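Local coordinates for uncharacterized protein TP-0789 domain-containing protein (Nitrosomonas europaea ATCC 19718, PDB 3BUU) that is of unknown function but belongs to the LolA superfamily, whose members include periplasmic carriers of lipoproteins, and so may bind a lipid-like ligand, at residues Gly168-Asp180 with Arg187-Ser199. Residues are numbered along the deposited sequence; the frame is centred on the assembly and turned at random.
Sequences GRLLKTSRYENFD and RPTRIIMEDALKS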
loop_
_atom_site.group_PDB
_atom_site.type_symbol
_atom_site.label_atom_id
_atom_site.label_comp_id
_atom_site.label_asym_id
_atom_site.label_seq_id
_atom_site.Cartn_x
_atom_site.Cartn_y
_atom_site.Cartn_z
ATOM N N GLY A 168 -5.019 8.940 17.147
ATOM C CA GLY A 168 -6.408 8.983 16.703
ATOM C C GLY A 168 -6.865 10.167 15.848
ATOM O O GLY A 168 -8.054 10.374 15.671
ATOM N N ARG A 169 -5.932 10.963 15.319
ATOM C CA ARG A 169 -6.251 12.070 14.390
ATOM C C ARG A 169 -6.343 11.517 12.981
ATOM O O ARG A 169 -5.481 10.748 12.583
ATOM C CB ARG A 169 -5.149 13.163 14.392
ATOM C CG ARG A 169 -5.300 14.295 15.432
ATOM C CD ARG A 169 -5.330 13.745 16.832
ATOM N NE ARG A 169 -5.272 14.782 17.863
ATOM C CZ ARG A 169 -5.072 14.541 19.157
ATOM N NH1 ARG A 169 -4.894 13.307 19.608
ATOM N NH2 ARG A 169 -5.045 15.532 20.007
ATOM N N LEU A 170 -7.328 11.951 12.207
ATOM C CA LEU A 170 -7.398 11.590 10.800
ATOM C C LEU A 170 -6.227 12.200 10.063
ATOM O O LEU A 170 -6.022 13.417 10.131
ATOM C CB LEU A 170 -8.716 12.068 10.209
ATOM C CG LEU A 170 -8.981 11.738 8.736
ATOM C CD1 LEU A 170 -9.144 10.254 8.482
ATOM C CD2 LEU A 170 -10.211 12.436 8.229
ATOM N N LEU A 171 -5.499 11.378 9.320
ATOM C CA LEU A 171 -4.349 11.848 8.564
ATOM C C LEU A 171 -4.593 11.936 7.068
ATOM O O LEU A 171 -4.134 12.884 6.434
ATOM C CB LEU A 171 -3.176 10.953 8.807
ATOM C CG LEU A 171 -2.665 10.973 10.249
ATOM C CD1 LEU A 171 -1.455 10.028 10.379
ATOM C CD2 LEU A 171 -2.313 12.392 10.711
ATOM N N LYS A 172 -5.300 10.953 6.515
ATOM C CA LYS A 172 -5.503 10.936 5.081
ATOM C C LYS A 172 -6.611 9.946 4.793
ATOM O O LYS A 172 -7.014 9.178 5.655
ATOM C CB LYS A 172 -4.211 10.590 4.312
ATOM C CG LYS A 172 -3.699 9.206 4.547
ATOM C CD LYS A 172 -2.361 8.915 3.880
ATOM C CE LYS A 172 -1.981 7.433 3.957
ATOM N NZ LYS A 172 -0.595 7.234 3.482
ATOM N N THR A 173 -7.087 9.995 3.560
ATOM C CA THR A 173 -8.116 9.101 3.105
ATOM C C THR A 173 -7.680 8.503 1.775
ATOM O O THR A 173 -6.852 9.073 1.066
ATOM C CB THR A 173 -9.447 9.866 2.900
ATOM O OG1 THR A 173 -9.240 10.913 1.954
ATOM C CG2 THR A 173 -9.974 10.452 4.188
ATOM N N SER A 174 -8.206 7.333 1.447
ATOM C CA SER A 174 -7.964 6.740 0.159
ATOM C C SER A 174 -9.282 6.302 -0.467
ATOM O O SER A 174 -10.263 6.043 0.231
ATOM C CB SER A 174 -7.012 5.564 0.243
ATOM O OG SER A 174 -7.639 4.534 0.960
ATOM N N ARG A 175 -9.272 6.226 -1.783
ATOM C CA ARG A 175 -10.367 5.670 -2.574
ATOM C C ARG A 175 -9.781 4.685 -3.582
ATOM O O ARG A 175 -8.724 4.921 -4.148
ATOM C CB ARG A 175 -11.046 6.797 -3.391
ATOM C CG ARG A 175 -11.639 7.888 -2.610
ATOM C CD ARG A 175 -12.429 8.810 -3.546
ATOM N NE ARG A 175 -11.782 9.328 -4.768
ATOM C CZ ARG A 175 -11.021 10.423 -4.819
ATOM N NH1 ARG A 175 -10.709 11.088 -3.709
ATOM N NH2 ARG A 175 -10.541 10.843 -5.981
ATOM N N TYR A 176 -10.518 3.598 -3.800
ATOM C CA TYR A 176 -10.122 2.541 -4.724
ATOM C C TYR A 176 -10.950 2.701 -6.001
ATOM O O TYR A 176 -12.170 2.692 -5.923
ATOM C CB TYR A 176 -10.426 1.199 -4.081
ATOM C CG TYR A 176 -9.618 0.876 -2.862
ATOM C CD1 TYR A 176 -8.466 0.098 -2.967
ATOM C CD2 TYR A 176 -10.000 1.345 -1.606
ATOM C CE1 TYR A 176 -7.735 -0.243 -1.872
ATOM C CE2 TYR A 176 -9.251 1.024 -0.511
ATOM C CZ TYR A 176 -8.115 0.230 -0.620
ATOM O OH TYR A 176 -7.369 -0.085 0.504
ATOM N N GLU A 177 -10.294 2.724 -7.150
ATOM C CA GLU A 177 -10.971 3.016 -8.394
ATOM C C GLU A 177 -10.412 2.175 -9.555
ATOM O O GLU A 177 -9.391 1.490 -9.427
ATOM C CB GLU A 177 -10.898 4.519 -8.717
ATOM C CG GLU A 177 -11.646 5.353 -7.678
ATOM C CD GLU A 177 -11.923 6.773 -8.016
ATOM O OE1 GLU A 177 -11.512 7.202 -9.101
ATOM O OE2 GLU A 177 -12.521 7.475 -7.154
ATOM N N ASN A 178 -11.087 2.295 -10.702
ATOM C CA ASN A 178 -10.588 1.740 -11.973
ATOM C C ASN A 178 -10.388 0.220 -11.900
ATOM O O ASN A 178 -9.300 -0.293 -12.092
ATOM C CB ASN A 178 -9.328 2.464 -12.475
ATOM C CG ASN A 178 -9.589 3.896 -12.850
ATOM O OD1 ASN A 178 -10.716 4.376 -12.795
ATOM N ND2 ASN A 178 -8.547 4.584 -13.265
ATOM N N PHE A 179 -11.461 -0.463 -11.554
ATOM C CA PHE A 179 -11.430 -1.917 -11.416
ATOM C C PHE A 179 -11.328 -2.603 -12.773
ATOM O O PHE A 179 -12.032 -2.239 -13.714
ATOM C CB PHE A 179 -12.635 -2.429 -10.633
ATOM C CG PHE A 179 -12.560 -2.121 -9.148
ATOM C CD1 PHE A 179 -12.257 -3.134 -8.254
ATOM C CD2 PHE A 179 -12.801 -0.840 -8.648
ATOM C CE1 PHE A 179 -12.190 -2.909 -6.919
ATOM C CE2 PHE A 179 -12.720 -0.594 -7.249
ATOM C CZ PHE A 179 -12.416 -1.653 -6.397
ATOM N N ASP A 180 -10.468 -3.618 -12.853
ATOM C CA ASP A 180 -10.212 -4.338 -14.103
ATOM C C ASP A 180 -9.999 -5.815 -13.794
ATOM O O ASP A 180 -9.498 -6.163 -12.739
ATOM C CB ASP A 180 -8.953 -3.728 -14.723
ATOM C CG ASP A 180 -8.692 -4.205 -16.126
ATOM O OD1 ASP A 180 -9.659 -4.462 -16.861
ATOM O OD2 ASP A 180 -7.509 -4.318 -16.498
ATOM N N ARG A 187 -9.930 -6.075 -9.922
ATOM C CA ARG A 187 -9.005 -5.467 -8.989
ATOM C C ARG A 187 -8.933 -3.963 -9.249
ATOM O O ARG A 187 -8.939 -3.509 -10.395
ATOM C CB ARG A 187 -7.599 -6.012 -9.173
ATOM C CG ARG A 187 -7.567 -7.549 -9.083
ATOM C CD ARG A 187 -6.149 -8.035 -8.955
ATOM N NE ARG A 187 -6.086 -9.502 -8.916
ATOM C CZ ARG A 187 -6.354 -10.227 -7.828
ATOM N NH1 ARG A 187 -6.565 -9.582 -6.666
ATOM N NH2 ARG A 187 -6.336 -11.553 -7.888
ATOM N N PRO A 188 -8.793 -3.160 -8.180
ATOM C CA PRO A 188 -8.623 -1.720 -8.388
ATOM C C PRO A 188 -7.240 -1.445 -8.978
ATOM O O PRO A 188 -6.267 -2.007 -8.517
ATOM C CB PRO A 188 -8.739 -1.162 -6.978
ATOM C CG PRO A 188 -8.262 -2.285 -6.060
ATOM C CD PRO A 188 -8.749 -3.565 -6.754
ATOM N N THR A 189 -7.181 -0.628 -10.003
ATOM C CA THR A 189 -5.906 -0.273 -10.567
ATOM C C THR A 189 -5.504 1.160 -10.290
ATOM O O THR A 189 -4.402 1.568 -10.649
ATOM C CB THR A 189 -5.844 -0.536 -12.071
ATOM O OG1 THR A 189 -6.702 0.374 -12.751
ATOM C CG2 THR A 189 -6.233 -1.973 -12.398
ATOM N N ARG A 190 -6.371 1.914 -9.603
ATOM C CA ARG A 190 -6.048 3.242 -9.162
ATOM C C ARG A 190 -6.401 3.386 -7.698
ATOM O O ARG A 190 -7.492 2.975 -7.262
ATOM C CB ARG A 190 -6.809 4.260 -9.995
ATOM C CG ARG A 190 -6.610 5.676 -9.488
ATOM C CD ARG A 190 -7.196 6.669 -10.460
ATOM N NE ARG A 190 -6.250 6.852 -11.547
ATOM C CZ ARG A 190 -6.223 7.908 -12.347
ATOM N NH1 ARG A 190 -7.172 8.837 -12.267
ATOM N NH2 ARG A 190 -5.253 8.018 -13.236
ATOM N N ILE A 191 -5.495 3.973 -6.933
ATOM C CA ILE A 191 -5.862 4.394 -5.596
ATOM C C ILE A 191 -5.525 5.857 -5.496
ATOM O O ILE A 191 -4.480 6.304 -5.951
ATOM C CB ILE A 191 -5.144 3.600 -4.475
ATOM C CG1 ILE A 191 -5.530 2.120 -4.469
ATOM C CG2 ILE A 191 -5.478 4.214 -3.109
ATOM C CD1 ILE A 191 -4.608 1.254 -3.598
ATOM N N ILE A 192 -6.446 6.610 -4.906
ATOM C CA ILE A 192 -6.247 8.053 -4.688
ATOM C C ILE A 192 -6.124 8.302 -3.216
ATOM O O ILE A 192 -7.020 7.954 -2.480
ATOM C CB ILE A 192 -7.403 8.860 -5.293
ATOM C CG1 ILE A 192 -7.609 8.487 -6.779
ATOM C CG2 ILE A 192 -7.154 10.355 -5.129
ATOM C CD1 ILE A 192 -8.754 7.547 -6.957
HETATM N N MSE A 193 -5.012 8.895 -2.812
HETATM C CA MSE A 193 -4.736 9.196 -1.398
HETATM C C MSE A 193 -4.712 10.690 -1.209
HETATM O O MSE A 193 -3.924 11.387 -1.843
HETATM C CB MSE A 193 -3.414 8.585 -0.912
HETATM C CG MSE A 193 -3.479 7.050 -0.861
HETATM SE SE MSE A 193 -2.006 6.251 0.082
HETATM C CE MSE A 193 -2.703 4.522 -0.033
ATOM N N GLU A 194 -5.576 11.169 -0.313
ATOM C CA GLU A 194 -5.806 12.596 -0.117
ATOM C C GLU A 194 -5.369 12.963 1.303
ATOM O O GLU A 194 -5.725 12.278 2.273
ATOM C CB GLU A 194 -7.310 12.847 -0.323
ATOM C CG GLU A 194 -7.767 14.304 -0.165
ATOM C CD GLU A 194 -9.297 14.442 -0.313
ATOM O OE1 GLU A 194 -9.895 13.539 -0.932
ATOM O OE2 GLU A 194 -9.913 15.425 0.181
ATOM N N ASP A 195 -4.593 14.040 1.436
ATOM C CA ASP A 195 -4.263 14.570 2.757
ATOM C C ASP A 195 -5.539 15.048 3.441
ATOM O O ASP A 195 -6.329 15.744 2.821
ATOM C CB ASP A 195 -3.311 15.739 2.611
ATOM C CG ASP A 195 -2.661 16.143 3.926
ATOM O OD1 ASP A 195 -2.961 15.587 5.013
ATOM O OD2 ASP A 195 -1.842 17.066 3.867
ATOM N N ALA A 196 -5.714 14.667 4.714
ATOM C CA ALA A 196 -6.815 15.187 5.528
ATOM C C ALA A 196 -6.455 16.451 6.275
ATOM O O ALA A 196 -7.325 17.068 6.863
ATOM C CB ALA A 196 -7.324 14.148 6.500
ATOM N N LEU A 197 -5.175 16.802 6.275
ATOM C CA LEU A 197 -4.679 17.980 6.948
ATOM C C LEU A 197 -4.606 19.157 5.970
ATOM O O LEU A 197 -5.566 19.404 5.226
ATOM C CB LEU A 197 -3.362 17.658 7.656
ATOM C CG LEU A 197 -3.478 16.496 8.693
ATOM C CD1 LEU A 197 -2.146 16.187 9.425
ATOM C CD2 LEU A 197 -4.658 16.621 9.680
ATOM N N LYS A 198 -3.495 19.882 5.947
ATOM C CA LYS A 198 -3.449 21.197 5.311
ATOM C C LYS A 198 -2.682 21.293 4.001
ATOM O O LYS A 198 -2.660 22.364 3.380
ATOM C CB LYS A 198 -2.938 22.225 6.326
ATOM C CG LYS A 198 -3.877 22.340 7.510
ATOM C CD LYS A 198 -3.665 23.644 8.248
ATOM C CE LYS A 198 -4.878 23.981 9.078
ATOM N NZ LYS A 198 -4.948 25.445 9.363
ATOM N N SER A 199 -2.056 20.208 3.545
ATOM C CA SER A 199 -1.133 20.372 2.402
ATOM C C SER A 199 -1.846 20.570 1.070
ATOM O O SER A 199 -1.239 21.036 0.120
ATOM C CB SER A 199 -0.159 19.204 2.267
ATOM O OG SER A 199 -0.824 18.070 1.731
HETATM O O HOH W 1 -8.661 13.241 3.295
HETATM O O HOH W 2 -9.236 9.700 -1.268
HETATM O O HOH W 3 -5.798 3.111 -13.317
#
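T173 and E194 face each other as a hydrogen-bonded antiparallel pair, E194 N reaching T173 O at 2.8 Å and T173 N answering to E194 O; R175 with I192 repeats the pattern. Beyond them the ladder is disturbed by a classic beta bulge, where T189 and R190 both face E177. The next residue, N178, has both backbone torsions positive, and its carbonyl O accepts from T189 twice: OG1 comes in the carbonyl plane, on a lone pair, at 2.8 Å, while N sits above the plane. Threonine suits this place because its hydroxyl, brought round by a chi1 of 69°, adds a second donor; a water joins it to N178 ND2.

On the face of T173, R175 and I192, charge lies over hydrocarbon. The long R175 chain bends at chi3 (-51°), laying its flat guanidinium over I192, with NH2 3.5 Å from CG2, and leaving its N-H edges for carboxylates. NE donates to E177 OE2 (3.1 Å) in a salt bridge, in the guanidinium plane but above the carboxylate plane; NH1 makes a long one to E194 OE1, in one modelled position of E194. Branched I192 also packs CD1 against the E177 carboxylate.

The other face is mainly apolar. The P188 ring offers CB to the F179 face in a CH-pi contact, 3.9 Å from its centroid, and Y176 CD1 touches P188 CG and I191 CG1. K172 NZ is held by Q100 O and D105.

This is a bulged beta hairpin in the antiparallel, incomplete beta-barrel expected of the LolA superfamily, with Y176, P188 and I191 against R20 of helix 9-20.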